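Local coordinates for imelysin-like protein (Psychrobacter arcticus, PDB 3PF0), which is of unknown function but belongs to the imelysin-like (peptidase M75) family and has been proposed to be a metalloendopeptidase, at residues A[55-59]-A[60-64]; A[141-144]-A[145-149]; A[260-263]-A[264-267]; A[331-334]-A[335-339]; A[346-349]-A[350-354]. All blocks are in the same frame, centred on the assembly; numbering follows the deposited sequence. Where two conformers were deposited one is given.

All five contacts are local, between residues a few places apart in the chain, and the helical fold holds no strand. From the N terminus, contact 1 comes first, at a widened turn of helix 48-84. Contact 2 lies in helix 138-149. Contact 3 folds the loop that leads from helix 225-250 into helix 268-283. Contacts 4 and 5 both sit on helix 327-351, contact 5 at its C-terminal end. They follow in series, so none nests in or crosses another, and none closes a long loop. Helix 225-250 touches contacts 1, 4 and 5. Contacts 2 and 5 lie about 48 Å apart, centre to centre, on opposite sides of the chain's centre.

Contact 1: A[55-59]-A[60-64]; sequences LTHVA and NDMVI
Thr56 O and His57 O take ordinary helical bonds from Asn60 N and Asp61 N, but Val58 O is met by Val63 N, five residues on, at 2.9 Å. This is a pi-type turn within helix 48-84. Ile64 N repeats the wide spacing with a bond to Ala59 O of 3.0 Å. Met62 N adds a weak second bond to Val58 O.

The main side-chain contact is a histidine-carboxylate hydrogen bond. His57 ND1 donates to Asp61 OD2 over 2.7 Å, with a bent N-H...O angle of 133°. The carboxylate is met on its anti side, and its plane stands 75° from that of the ring. Asp61 CG lies anti to its own carbonyl carbon (chi1 -59°), which turns the carboxylate back along the helix to the ring. The other ring nitrogen, His57 NE2, is bonded to Asp285 OD2, so the imidazole bridges two acidic side chains. An alanine in place of this histidine would probably leave both carboxylates without their shared partner and free Asp61 to turn.

On the buried side, Val58 CG1 packs on Val63 CG2 at 3.9 Å, and Trp230 of helix 225-250 touches both valines. Met62 is a selenomethionine with an extended chain. Its CE approaches His57 NE2 obliquely, 4.0 Å away.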
loop_
_atom_site.group_PDB
_atom_site.type_symbol
_atom_site.label_atom_id
_atom_site.label_comp_id
_atom_site.label_asym_id
_atom_site.label_seq_id
_atom_site.Cartn_x
_atom_site.Cartn_y
_atom_site.Cartn_z
ATOM N N LEU A 55 15.318 -13.373 4.734
ATOM C CA LEU A 55 15.100 -12.626 3.486
ATOM C C LEU A 55 14.386 -13.490 2.428
ATOM O O LEU A 55 13.548 -12.971 1.698
ATOM C CB LEU A 55 16.427 -12.076 2.924
ATOM C CG LEU A 55 17.124 -10.958 3.731
ATOM C CD1 LEU A 55 18.564 -10.816 3.313
ATOM C CD2 LEU A 55 16.395 -9.610 3.604
ATOM N N THR A 56 14.679 -14.805 2.380
ATOM C CA THR A 56 14.020 -15.758 1.473
ATOM C C THR A 56 12.552 -15.916 1.903
ATOM O O THR A 56 11.665 -15.961 1.046
ATOM C CB THR A 56 14.785 -17.094 1.449
ATOM O OG1 THR A 56 16.126 -16.841 1.027
ATOM C CG2 THR A 56 14.155 -18.124 0.525
ATOM N N HIS A 57 12.305 -15.958 3.227
ATOM C CA HIS A 57 10.969 -16.082 3.806
ATOM C C HIS A 57 10.146 -14.788 3.535
ATOM O O HIS A 57 8.950 -14.873 3.253
ATOM C CB HIS A 57 11.082 -16.417 5.312
ATOM C CG HIS A 57 9.985 -15.866 6.162
ATOM N ND1 HIS A 57 8.781 -16.523 6.295
ATOM C CD2 HIS A 57 9.953 -14.737 6.906
ATOM C CE1 HIS A 57 8.048 -15.769 7.094
ATOM N NE2 HIS A 57 8.714 -14.686 7.489
ATOM N N VAL A 58 10.795 -13.613 3.584
ATOM C CA VAL A 58 10.151 -12.317 3.349
ATOM C C VAL A 58 9.682 -12.235 1.883
ATOM O O VAL A 58 8.556 -11.804 1.619
ATOM C CB VAL A 58 11.113 -11.159 3.749
ATOM C CG1 VAL A 58 10.784 -9.850 3.031
ATOM C CG2 VAL A 58 11.124 -10.966 5.263
ATOM N N ALA A 59 10.528 -12.691 0.947
ATOM C CA ALA A 59 10.211 -12.699 -0.478
ATOM C C ALA A 59 9.055 -13.665 -0.780
ATOM O O ALA A 59 8.053 -13.253 -1.361
ATOM C CB ALA A 59 11.448 -13.076 -1.289
ATOM N N ASN A 60 9.163 -14.911 -0.313
ATOM C CA ASN A 60 8.196 -15.968 -0.579
ATOM C C ASN A 60 6.883 -15.855 0.193
ATOM O O ASN A 60 5.848 -16.213 -0.370
ATOM C CB ASN A 60 8.824 -17.346 -0.299
ATOM C CG ASN A 60 9.885 -17.739 -1.300
ATOM O OD1 ASN A 60 9.856 -17.336 -2.471
ATOM N ND2 ASN A 60 10.829 -18.570 -0.873
ATOM N N ASP A 61 6.914 -15.440 1.474
ATOM C CA ASP A 61 5.705 -15.420 2.298
ATOM C C ASP A 61 5.058 -14.032 2.452
ATOM O O ASP A 61 3.928 -13.963 2.944
ATOM C CB ASP A 61 5.991 -16.018 3.686
ATOM C CG ASP A 61 6.495 -17.460 3.639
ATOM O OD1 ASP A 61 6.160 -18.184 2.665
ATOM O OD2 ASP A 61 7.211 -17.871 4.578
HETATM N N MSE A 62 5.722 -12.945 2.018
HETATM C CA MSE A 62 5.112 -11.628 2.197
HETATM C C MSE A 62 5.095 -10.765 0.936
HETATM O O MSE A 62 4.022 -10.300 0.556
HETATM C CB MSE A 62 5.788 -10.863 3.340
HETATM C CG MSE A 62 5.378 -11.388 4.706
HETATM SE SE MSE A 62 6.122 -10.372 6.160
HETATM C CE MSE A 62 5.987 -11.709 7.589
ATOM N N VAL A 63 6.257 -10.548 0.298
ATOM C CA VAL A 63 6.387 -9.666 -0.865
ATOM C C VAL A 63 5.609 -10.231 -2.078
ATOM O O VAL A 63 4.670 -9.570 -2.551
ATOM C CB VAL A 63 7.871 -9.367 -1.207
ATOM C CG1 VAL A 63 7.992 -8.521 -2.468
ATOM C CG2 VAL A 63 8.583 -8.696 -0.033
ATOM N N ILE A 64 6.001 -11.433 -2.565
ATOM C CA ILE A 64 5.385 -12.105 -3.715
ATOM C C ILE A 64 3.869 -12.332 -3.441
ATOM O O ILE A 64 3.096 -11.912 -4.302
ATOM C CB ILE A 64 6.151 -13.398 -4.144
ATOM C CG1 ILE A 64 7.561 -13.023 -4.681
ATOM C CG2 ILE A 64 5.363 -14.203 -5.191
ATOM C CD1 ILE A 64 8.630 -14.141 -4.680
#

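Contact 2: A[141-144]-A[145-149]; sequences GGVA and DLITA
Val143 lies alongside Ile147, one helical turn on, and the two side chains point the same way. The touching atoms are Val143 CG1 and Ile147 CD1, 3.7 Å apart. Ile147 CG1 is anti to its carbonyl carbon (chi1 -63°), and this carries CD1 back toward the valine. On the way, Ile147 CG1 passes 3.4 Å from Val143 O. The same oxygen takes the Ile147 backbone N-H, with Ile147 N 3.0 Å from Val143 O.

The backbone is regular alpha helix. Leu146 N donates to Gly142 O at 3.0 Å, and Thr148 N reaches Ala144 O in the same way. The bond from Asp145 N to Gly141 O is longer, at 3.3 Å, though still fairly straight (162°). The Asp145 side chain leans back over that carbonyl, with OD2 3.2 Å from Gly141 O. Both atoms are acceptors, so this approach is not a hydrogen bond. The carboxylate is exposed. Thr148 OG1 also turns back along the helix, to 3.1 Å from Ala144 O.

Asp145, Thr148 and the Ala144 methyl lie on the exposed side of the helix, while Val143 and Leu146 are buried. Tyr188 of helix 183-214 lies against Val143, Leu146 and Ile147. The inner face of helix 138-149 thus rests on helix 183-214, and Leu146 also touches Leu153, Leu158, Glu161 and Val165 in the loop that follows.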
loop_
_atom_site.group_PDB
_atom_site.type_symbol
_atom_site.label_atom_id
_atom_site.label_comp_id
_atom_site.label_asym_id
_atom_site.label_seq_id
_atom_site.Cartn_x
_atom_site.Cartn_y
_atom_site.Cartn_z
ATOM N N GLY A 141 -10.067 15.895 -12.427
ATOM C CA GLY A 141 -10.292 16.534 -13.722
ATOM C C GLY A 141 -9.803 15.766 -14.932
ATOM O O GLY A 141 -10.461 15.770 -15.981
ATOM N N GLY A 142 -8.665 15.095 -14.779
ATOM C CA GLY A 142 -8.051 14.321 -15.845
ATOM C C GLY A 142 -8.829 13.100 -16.292
ATOM O O GLY A 142 -8.866 12.803 -17.489
ATOM N N VAL A 143 -9.433 12.365 -15.335
ATOM C CA VAL A 143 -10.166 11.133 -15.633
ATOM C C VAL A 143 -11.376 11.466 -16.518
ATOM O O VAL A 143 -11.492 10.884 -17.597
ATOM C CB VAL A 143 -10.528 10.329 -14.353
ATOM C CG1 VAL A 143 -11.513 9.201 -14.648
ATOM C CG2 VAL A 143 -9.272 9.772 -13.693
ATOM N N ALA A 144 -12.216 12.444 -16.114
ATOM C CA ALA A 144 -13.396 12.851 -16.884
ATOM C C ALA A 144 -13.025 13.349 -18.295
ATOM O O ALA A 144 -13.668 12.933 -19.268
ATOM C CB ALA A 144 -14.178 13.919 -16.130
ATOM N N ASP A 145 -11.956 14.185 -18.414
ATOM C CA ASP A 145 -11.472 14.682 -19.707
ATOM C C ASP A 145 -11.093 13.529 -20.611
ATOM O O ASP A 145 -11.439 13.550 -21.793
ATOM C CB ASP A 145 -10.244 15.609 -19.551
ATOM C CG ASP A 145 -10.464 16.979 -18.936
ATOM O OD1 ASP A 145 -11.602 17.507 -19.037
ATOM O OD2 ASP A 145 -9.482 17.552 -18.400
ATOM N N LEU A 146 -10.388 12.515 -20.053
ATOM C CA LEU A 146 -9.927 11.343 -20.789
ATOM C C LEU A 146 -11.105 10.505 -21.312
ATOM O O LEU A 146 -11.057 10.072 -22.461
ATOM C CB LEU A 146 -8.986 10.481 -19.916
ATOM C CG LEU A 146 -8.331 9.275 -20.603
ATOM C CD1 LEU A 146 -7.155 9.686 -21.441
ATOM C CD2 LEU A 146 -7.905 8.246 -19.604
ATOM N N ILE A 147 -12.156 10.303 -20.493
ATOM C CA ILE A 147 -13.336 9.511 -20.862
ATOM C C ILE A 147 -14.111 10.228 -21.998
ATOM O O ILE A 147 -14.524 9.559 -22.951
ATOM C CB ILE A 147 -14.219 9.192 -19.615
ATOM C CG1 ILE A 147 -13.428 8.326 -18.604
ATOM C CG2 ILE A 147 -15.549 8.516 -20.005
ATOM C CD1 ILE A 147 -14.013 8.190 -17.230
ATOM N N THR A 148 -14.259 11.574 -21.921
ATOM C CA THR A 148 -14.930 12.372 -22.954
ATOM C C THR A 148 -14.151 12.252 -24.273
ATOM O O THR A 148 -14.757 12.077 -25.333
ATOM C CB THR A 148 -15.074 13.844 -22.496
ATOM O OG1 THR A 148 -15.829 13.899 -21.290
ATOM C CG2 THR A 148 -15.748 14.729 -23.533
ATOM N N ALA A 149 -12.809 12.324 -24.195
ATOM C CA ALA A 149 -11.925 12.250 -25.353
ATOM C C ALA A 149 -11.846 10.829 -25.934
ATOM O O ALA A 149 -11.694 10.686 -27.148
ATOM C CB ALA A 149 -10.535 12.742 -24.979
#

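Contact 3: A[260-263]-A[264-267]; sequences LPAA and TAGQ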
loop_
_atom_site.group_PDB
_atom_site.type_symbol
_atom_site.label_atom_id
_atom_site.label_comp_id
_atom_site.label_asym_id
_atom_site.label_seq_id
_atom_site.Cartn_x
_atom_site.Cartn_y
_atom_site.Cartn_z
ATOM N N LEU A 260 -6.661 12.323 2.212
ATOM C CA LEU A 260 -6.557 11.012 2.830
ATOM C C LEU A 260 -6.583 9.953 1.738
ATOM O O LEU A 260 -7.227 10.186 0.711
ATOM C CB LEU A 260 -7.753 10.786 3.768
ATOM C CG LEU A 260 -7.694 11.344 5.168
ATOM C CD1 LEU A 260 -9.066 11.607 5.650
ATOM C CD2 LEU A 260 -7.054 10.364 6.119
ATOM N N PRO A 261 -5.980 8.763 1.914
ATOM C CA PRO A 261 -6.164 7.721 0.887
ATOM C C PRO A 261 -7.656 7.344 0.829
ATOM O O PRO A 261 -8.336 7.450 1.854
ATOM C CB PRO A 261 -5.263 6.581 1.368
ATOM C CG PRO A 261 -5.114 6.787 2.823
ATOM C CD PRO A 261 -5.208 8.262 3.071
ATOM N N ALA A 262 -8.186 7.014 -0.375
ATOM C CA ALA A 262 -9.606 6.693 -0.626
ATOM C C ALA A 262 -10.556 7.814 -0.123
ATOM O O ALA A 262 -11.616 7.530 0.449
ATOM C CB ALA A 262 -9.983 5.347 -0.003
ATOM N N ALA A 263 -10.180 9.087 -0.379
ATOM C CA ALA A 263 -10.944 10.268 0.022
ATOM C C ALA A 263 -12.311 10.344 -0.664
ATOM O O ALA A 263 -13.287 10.707 -0.007
ATOM C CB ALA A 263 -10.152 11.536 -0.273
ATOM N N THR A 264 -12.378 10.038 -1.978
ATOM C CA THR A 264 -13.623 10.105 -2.753
ATOM C C THR A 264 -14.573 8.982 -2.313
ATOM O O THR A 264 -15.766 9.228 -2.141
ATOM C CB THR A 264 -13.306 10.054 -4.254
ATOM O OG1 THR A 264 -12.398 11.114 -4.565
ATOM C CG2 THR A 264 -14.543 10.198 -5.108
ATOM N N ALA A 265 -14.031 7.767 -2.102
ATOM C CA ALA A 265 -14.781 6.592 -1.649
ATOM C C ALA A 265 -15.203 6.727 -0.179
ATOM O O ALA A 265 -16.180 6.104 0.244
ATOM C CB ALA A 265 -13.932 5.338 -1.831
ATOM N N GLY A 266 -14.453 7.526 0.580
ATOM C CA GLY A 266 -14.673 7.732 2.007
ATOM C C GLY A 266 -14.317 6.481 2.782
ATOM O O GLY A 266 -15.008 6.115 3.738
ATOM N N GLN A 267 -13.238 5.801 2.353
ATOM C CA GLN A 267 -12.803 4.555 2.980
ATOM C C GLN A 267 -11.347 4.643 3.485
ATOM O O GLN A 267 -10.602 3.674 3.362
ATOM C CB GLN A 267 -12.984 3.382 1.988
ATOM C CG GLN A 267 -14.450 3.085 1.610
ATOM C CD GLN A 267 -15.288 2.546 2.758
ATOM O OE1 GLN A 267 -14.776 2.047 3.770
ATOM N NE2 GLN A 267 -16.611 2.632 2.622
#
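Ala262 and Gln267 meet through their CB atoms, 4.1 Å apart, and their side chains then part. The Ala262 methyl points toward the residues that follow, and its CB also lies 3.8 Å from Gln267 C. Gln267 starts beside this methyl but bends at CG (chi2 -67°), which leads its amide away. Ala265 brings a second methyl up more loosely, its CB 4.4 Å from Ala262 CB.

The backbone sets these directions. Leu260 to Ala263 form a type II beta turn, with Ala262 at the third position and phi positive (54°). The chain then loops round so that Ala262 O receives Gln267 N at 3.0 Å. Gly266 N gives the same oxygen a weak bond. Gly266 too has a positive phi, at the point where the loop turns toward the next helix.

Gln267 is the N-cap residue of helix 268-283, so the small loop delivers the chain directly into that helix. Glu172 of helix 167-176 accepts a hydrogen bond from Ala265 N. Trp102 of helix 92-112 touches both Ala262 and Ala265, and Pro261 rests on Ile271 and Ile272 of the helix that follows.

Contact 4: A[331-334]-A[335-339]; sequences QELY and DHLTN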
loop_
_atom_site.group_PDB
_atom_site.type_symbol
_atom_site.label_atom_id
_atom_site.label_comp_id
_atom_site.label_asym_id
_atom_site.label_seq_id
_atom_site.Cartn_x
_atom_site.Cartn_y
_atom_site.Cartn_z
ATOM N N GLN A 331 -5.394 13.318 16.263
ATOM C CA GLN A 331 -4.113 13.636 16.899
ATOM C C GLN A 331 -3.573 12.399 17.621
ATOM O O GLN A 331 -2.378 12.120 17.527
ATOM C CB GLN A 331 -4.255 14.830 17.869
ATOM C CG GLN A 331 -2.917 15.427 18.344
ATOM C CD GLN A 331 -2.002 15.847 17.209
ATOM O OE1 GLN A 331 -2.359 16.666 16.357
ATOM N NE2 GLN A 331 -0.806 15.276 17.165
ATOM N N GLU A 332 -4.462 11.650 18.313
ATOM C CA GLU A 332 -4.151 10.399 19.010
ATOM C C GLU A 332 -3.615 9.349 18.028
ATOM O O GLU A 332 -2.640 8.653 18.332
ATOM C CB GLU A 332 -5.411 9.867 19.690
ATOM C CG GLU A 332 -5.360 9.859 21.202
ATOM C CD GLU A 332 -6.465 9.019 21.809
ATOM O OE1 GLU A 332 -7.647 9.425 21.719
ATOM O OE2 GLU A 332 -6.151 7.923 22.329
ATOM N N LEU A 333 -4.258 9.245 16.843
ATOM C CA LEU A 333 -3.857 8.316 15.791
ATOM C C LEU A 333 -2.460 8.673 15.289
ATOM O O LEU A 333 -1.623 7.774 15.162
ATOM C CB LEU A 333 -4.880 8.284 14.634
ATOM C CG LEU A 333 -4.524 7.398 13.414
ATOM C CD1 LEU A 333 -4.326 5.923 13.808
ATOM C CD2 LEU A 333 -5.573 7.510 12.337
ATOM N N TYR A 334 -2.196 9.976 15.050
ATOM C CA TYR A 334 -0.888 10.458 14.603
ATOM C C TYR A 334 0.172 10.158 15.649
ATOM O O TYR A 334 1.235 9.668 15.291
ATOM C CB TYR A 334 -0.907 11.965 14.280
ATOM C CG TYR A 334 0.464 12.500 13.918
ATOM C CD1 TYR A 334 1.048 12.205 12.690
ATOM C CD2 TYR A 334 1.203 13.248 14.829
ATOM C CE1 TYR A 334 2.329 12.649 12.372
ATOM C CE2 TYR A 334 2.488 13.693 14.524
ATOM C CZ TYR A 334 3.047 13.391 13.294
ATOM O OH TYR A 334 4.304 13.845 12.981
ATOM N N ASP A 335 -0.122 10.442 16.931
ATOM C CA ASP A 335 0.772 10.212 18.073
ATOM C C ASP A 335 1.139 8.721 18.207
ATOM O O ASP A 335 2.310 8.410 18.434
ATOM C CB ASP A 335 0.141 10.744 19.368
ATOM C CG ASP A 335 0.160 12.264 19.514
ATOM O OD1 ASP A 335 0.836 12.939 18.699
ATOM O OD2 ASP A 335 -0.476 12.778 20.465
ATOM N N HIS A 336 0.154 7.809 18.005
ATOM C CA HIS A 336 0.365 6.363 18.040
ATOM C C HIS A 336 1.301 5.939 16.898
ATOM O O HIS A 336 2.192 5.117 17.122
ATOM C CB HIS A 336 -0.975 5.606 17.947
ATOM C CG HIS A 336 -1.637 5.372 19.270
ATOM N ND1 HIS A 336 -2.363 6.367 19.900
ATOM C CD2 HIS A 336 -1.664 4.260 20.037
ATOM C CE1 HIS A 336 -2.800 5.834 21.030
ATOM N NE2 HIS A 336 -2.410 4.565 21.151
ATOM N N LEU A 337 1.113 6.522 15.688
ATOM C CA LEU A 337 1.936 6.221 14.502
ATOM C C LEU A 337 3.369 6.736 14.677
ATOM O O LEU A 337 4.316 6.079 14.230
ATOM C CB LEU A 337 1.317 6.802 13.212
ATOM C CG LEU A 337 0.033 6.139 12.705
ATOM C CD1 LEU A 337 -0.594 6.948 11.588
ATOM C CD2 LEU A 337 0.267 4.680 12.267
ATOM N N THR A 338 3.515 7.892 15.350
ATOM C CA THR A 338 4.795 8.532 15.660
ATOM C C THR A 338 5.558 7.646 16.674
ATOM O O THR A 338 6.784 7.505 16.565
ATOM C CB THR A 338 4.552 9.972 16.150
ATOM O OG1 THR A 338 3.917 10.696 15.094
ATOM C CG2 THR A 338 5.838 10.699 16.546
ATOM N N ASN A 339 4.828 7.029 17.627
ATOM C CA ASN A 339 5.427 6.125 18.607
ATOM C C ASN A 339 5.940 4.830 17.921
ATOM O O ASN A 339 6.965 4.298 18.341
ATOM C CB ASN A 339 4.447 5.800 19.735
ATOM C CG ASN A 339 5.041 4.915 20.802
ATOM O OD1 ASN A 339 6.094 5.216 21.377
ATOM N ND2 ASN A 339 4.406 3.777 21.058
#
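With chi1 at 176° the Tyr334 ring swings away from its own nitrogen, while Thr338 OG1 sits beside its nitrogen (chi1 -61°), and together these torsions place the hydroxyl over a face of the tyrosine ring. OG1 lies 3.3 Å above the ring plane, offset toward the rim, and nearest to Tyr334 CE2 and CZ. The same hydroxyl donates to Tyr334 O over 2.9 Å. It comes from above the carbonyl plane, while Thr338 N binds the oxygen closer to that plane. Two donors therefore grip Tyr334 O.

Both segments belong to helix 327-351, and the side chains span single turns of it. His336 pairs with Glu332 in this way. Its ND1 donates to Glu332 O over 2.8 Å, with the oxygen in the plane of the imidazole. His336 N reaches that oxygen from the opposite face of the carbonyl plane, so a second backbone acceptor has two donors. The Glu332 carboxylate runs beside the ring, with OE2 4.8 Å from His336 ND1, too far for a bond.

Gln331 bends at CG (chi2 55°) to bring NE2 within 3.2 Å of Asp335 OD1. This hydrogen bond is in the amide plane but comes down on the carboxylate from above. Leu333 and Leu337 form the buried side, and Ile246 of helix 225-250 touches Leu333. Lys242 of that helix lies against Thr338 and shares a weak hydrogen bond with Tyr334 OH.

Contact 5: A[346-349]-A[350-354]; sequences SQLI and PTLGI
Leu352 reaches back one turn to Leu348. Its CB lies 3.7 Å from Leu348 O, and CG comes closer to the same oxygen, at 3.5 Å. CD1, at the tip, packs on Leu348 CG at 3.8 Å and also touches Leu348 CD1. Phe231 of helix 225-250 and Leu292 of helix 286-292 touch both leucines.

Helix 327-351 ends here in a Schellman motif. Gly353 leaves the helix with positive phi, and Ile354 N bonds back to Ile349 O at 3.2 Å. Ile354 CG1 closes on Ile349 CG2, and these two side chains cross at about a right angle. Pro350 kinks the helix just before. It has no N-H to offer the preceding turn, and its CG lies 3.2 Å from Ser346 O.

Thr351 strengthens the next bond of the turn. Its OG1 sits beside its backbone nitrogen (chi1 -64°) and donates to Gln347 O over 2.6 Å, whereas the bond from Thr351 N to that oxygen is long and weak. A valine in its place would probably cost Gln347 O the short bond and leave the kinked turn less firmly closed. Beside the proline, Gln347 O takes its short bond from a hydroxyl, and the backbone N-H adds little.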
loop_
_atom_site.group_PDB
_atom_site.type_symbol
_atom_site.label_atom_id
_atom_site.label_comp_id
_atom_site.label_asym_id
_atom_site.label_seq_id
_atom_site.Cartn_x
_atom_site.Cartn_y
_atom_site.Cartn_z
ATOM N N SER A 346 14.673 3.734 16.923
ATOM C CA SER A 346 15.509 3.735 18.124
ATOM C C SER A 346 15.657 2.388 18.837
ATOM O O SER A 346 16.585 2.262 19.643
ATOM C CB SER A 346 14.995 4.768 19.124
ATOM O OG SER A 346 13.732 4.404 19.658
ATOM N N GLN A 347 14.768 1.403 18.575
ATOM C CA GLN A 347 14.846 0.098 19.236
ATOM C C GLN A 347 15.018 -1.044 18.232
ATOM O O GLN A 347 15.908 -1.869 18.414
ATOM C CB GLN A 347 13.615 -0.159 20.124
ATOM C CG GLN A 347 13.663 0.547 21.479
ATOM C CD GLN A 347 12.509 0.182 22.393
ATOM O OE1 GLN A 347 11.955 -0.925 22.350
ATOM N NE2 GLN A 347 12.148 1.099 23.279
ATOM N N LEU A 348 14.182 -1.104 17.180
ATOM C CA LEU A 348 14.255 -2.200 16.206
ATOM C C LEU A 348 15.526 -2.183 15.320
ATOM O O LEU A 348 16.223 -3.200 15.270
ATOM C CB LEU A 348 12.991 -2.260 15.319
ATOM C CG LEU A 348 12.894 -3.435 14.324
ATOM C CD1 LEU A 348 12.711 -4.770 15.038
ATOM C CD2 LEU A 348 11.794 -3.211 13.316
ATOM N N ILE A 349 15.788 -1.077 14.599
ATOM C CA ILE A 349 16.928 -0.940 13.681
ATOM C C ILE A 349 18.292 -1.109 14.433
ATOM O O ILE A 349 19.095 -1.912 13.947
ATOM C CB ILE A 349 16.820 0.379 12.849
ATOM C CG1 ILE A 349 15.812 0.186 11.682
ATOM C CG2 ILE A 349 18.181 0.862 12.334
ATOM C CD1 ILE A 349 15.356 1.456 10.925
ATOM N N PRO A 350 18.581 -0.464 15.604
ATOM C CA PRO A 350 19.893 -0.695 16.252
ATOM C C PRO A 350 20.077 -2.116 16.814
ATOM O O PRO A 350 21.216 -2.586 16.865
ATOM C CB PRO A 350 19.929 0.343 17.373
ATOM C CG PRO A 350 18.520 0.649 17.652
ATOM C CD PRO A 350 17.795 0.541 16.353
ATOM N N THR A 351 18.974 -2.798 17.221
ATOM C CA THR A 351 19.012 -4.177 17.735
ATOM C C THR A 351 19.403 -5.115 16.593
ATOM O O THR A 351 20.203 -6.020 16.801
ATOM C CB THR A 351 17.670 -4.559 18.381
ATOM O OG1 THR A 351 17.450 -3.720 19.515
ATOM C CG2 THR A 351 17.611 -6.013 18.817
ATOM N N LEU A 352 18.880 -4.863 15.380
ATOM C CA LEU A 352 19.193 -5.657 14.191
ATOM C C LEU A 352 20.571 -5.284 13.597
ATOM O O LEU A 352 21.009 -5.917 12.634
ATOM C CB LEU A 352 18.086 -5.500 13.129
ATOM C CG LEU A 352 16.716 -6.119 13.464
ATOM C CD1 LEU A 352 15.620 -5.519 12.597
ATOM C CD2 LEU A 352 16.733 -7.636 13.322
ATOM N N GLY A 353 21.229 -4.274 14.177
ATOM C CA GLY A 353 22.541 -3.793 13.755
ATOM C C GLY A 353 22.591 -3.126 12.394
ATOM O O GLY A 353 23.660 -3.058 11.780
ATOM N N ILE A 354 21.433 -2.623 11.914
ATOM C CA ILE A 354 21.295 -1.952 10.614
ATOM C C ILE A 354 21.210 -0.421 10.822
ATOM O O ILE A 354 21.478 0.046 11.932
ATOM C CB ILE A 354 20.127 -2.526 9.759
ATOM C CG1 ILE A 354 18.810 -2.650 10.562
ATOM C CG2 ILE A 354 20.547 -3.855 9.107
ATOM C CD1 ILE A 354 17.605 -2.859 9.741
#